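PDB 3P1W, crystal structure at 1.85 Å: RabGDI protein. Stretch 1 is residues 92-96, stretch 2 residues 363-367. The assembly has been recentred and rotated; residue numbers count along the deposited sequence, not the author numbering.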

# COMPACT_ATOMS: atom_id res chain seq x y z
N ILE A 92 -6.57 5.10 -4.05
CA ILE A 92 -5.41 4.24 -3.86
C ILE A 92 -5.67 3.35 -2.63
O ILE A 92 -5.14 3.62 -1.54
CB ILE A 92 -4.10 5.05 -3.74
CG1 ILE A 92 -3.91 5.98 -4.95
CG2 ILE A 92 -2.87 4.12 -3.60
CD1 ILE A 92 -2.63 6.82 -4.94
N PRO A 93 -6.49 2.30 -2.81
CA PRO A 93 -6.82 1.42 -1.70
C PRO A 93 -5.66 0.47 -1.46
O PRO A 93 -5.33 -0.38 -2.33
CB PRO A 93 -8.06 0.66 -2.17
CG PRO A 93 -7.98 0.66 -3.69
CD PRO A 93 -7.22 1.94 -4.05
N LYS A 94 -4.98 0.67 -0.36
CA LYS A 94 -3.92 -0.25 0.03
C LYS A 94 -4.32 -0.91 1.34
O LYS A 94 -4.61 -0.24 2.34
CB LYS A 94 -2.61 0.49 0.18
CG LYS A 94 -1.94 0.84 -1.17
CD LYS A 94 -0.82 1.81 -1.04
CE LYS A 94 -0.14 2.10 -2.40
NZ LYS A 94 0.88 1.11 -2.87
N PHE A 95 -4.27 -2.23 1.36
CA PHE A 95 -4.49 -2.94 2.61
C PHE A 95 -3.25 -2.93 3.53
O PHE A 95 -2.13 -2.69 3.12
CB PHE A 95 -4.91 -4.38 2.33
CG PHE A 95 -6.16 -4.53 1.54
CD1 PHE A 95 -7.22 -3.66 1.66
CD2 PHE A 95 -6.31 -5.63 0.71
CE1 PHE A 95 -8.39 -3.86 0.94
CE2 PHE A 95 -7.48 -5.82 -0.01
CZ PHE A 95 -8.52 -4.94 0.12
N ILE A 96 -3.48 -3.17 4.82
CA ILE A 96 -2.45 -2.96 5.85
C ILE A 96 -2.15 -4.27 6.57
O ILE A 96 -3.05 -4.94 7.08
CB ILE A 96 -2.99 -1.89 6.81
CG1 ILE A 96 -3.13 -0.56 6.07
CG2 ILE A 96 -2.10 -1.74 8.07
CD1 ILE A 96 -4.13 0.38 6.71
N ILE A 363 -4.72 -6.71 -7.43
CA ILE A 363 -6.15 -6.42 -7.43
C ILE A 363 -6.66 -6.44 -5.99
O ILE A 363 -6.48 -7.44 -5.29
CB ILE A 363 -6.97 -7.42 -8.25
CG1 ILE A 363 -6.36 -7.65 -9.62
CG2 ILE A 363 -8.44 -6.99 -8.28
CD1 ILE A 363 -7.09 -8.70 -10.52
N ASN A 364 -7.25 -5.33 -5.55
CA ASN A 364 -7.97 -5.29 -4.27
C ASN A 364 -9.46 -5.26 -4.50
O ASN A 364 -9.91 -4.68 -5.47
CB ASN A 364 -7.54 -4.11 -3.44
CG ASN A 364 -6.24 -4.37 -2.74
OD1 ASN A 364 -5.78 -5.52 -2.67
ND2 ASN A 364 -5.62 -3.32 -2.21
N LEU A 365 -10.21 -5.90 -3.62
CA LEU A 365 -11.65 -5.96 -3.74
C LEU A 365 -12.21 -5.54 -2.38
O LEU A 365 -11.79 -6.08 -1.35
CB LEU A 365 -12.09 -7.39 -4.10
CG LEU A 365 -13.56 -7.78 -4.25
CD1 LEU A 365 -14.30 -7.84 -2.92
CD2 LEU A 365 -14.31 -6.89 -5.26
N VAL A 366 -13.14 -4.57 -2.41
CA VAL A 366 -13.87 -4.12 -1.25
C VAL A 366 -15.33 -3.87 -1.58
O VAL A 366 -15.72 -3.79 -2.75
CB VAL A 366 -13.22 -2.87 -0.64
CG1 VAL A 366 -11.89 -3.25 0.06
CG2 VAL A 366 -12.99 -1.84 -1.74
N SER A 367 -16.16 -3.79 -0.55
CA SER A 367 -17.60 -3.79 -0.76
C SER A 367 -18.33 -3.17 0.42
O SER A 367 -17.74 -2.41 1.20
CB SER A 367 -18.07 -5.25 -1.00
OG SER A 367 -17.88 -6.04 0.16

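This is a small, buried side-chain contact in which an asparagine from a strand makes one hydrogen bond to the backbone of an irregular segment, while a phenylalanine from that segment packs against the asparagine and its neighbours. The two stretches lie 269 or more residues apart wherever they touch, and together they bury 239 Å². Their backbones do not pair: the nearest CA atoms, those of Pro93 and Asn364, are 7.3 Å apart, so side chains must bridge the gap.

Asn364 does so directly. Its CA-to-CB bond points toward the other stretch, and with chi1 in the m well the amide reaches across, so that Asn364 ND2 donates to Pro93 O at 3.0 Å. The N-H...O angle of 136° is well short of linear. An amide suits this buried place because its NH2 group can satisfy a carbonyl without bringing a net charge into the interior; ND2 is also hydrogen-bonded elsewhere in the structure. Pro93 has no backbone NH to donate, but its carbonyl remains a good acceptor.

Phe95 supplies the apolar part. Its CA-to-CB bond points toward the strand, and chi1 is also m; its ring presents one face to Asn364 CG. The flat amide can lie close to the flat ring, with Asn364 OD1 3.2 Å from Phe95 CE2. Near the plane of the ring, at its edge, Val366 CG1 approaches Phe95 CE1 at 3.7 Å, a compact branched side chain filling space beside the aromatic carbons, and Leu365 O lies 3.8 Å from Phe95 CZ.

The alternation of a strand explains the pattern: Asn364 and Val366 point toward the other stretch, whereas Leu365 points away and meets Phe95 through its backbone oxygen. Lys94 likewise points away between Pro93 and Phe95, and its NZ finds hydrogen bonding elsewhere.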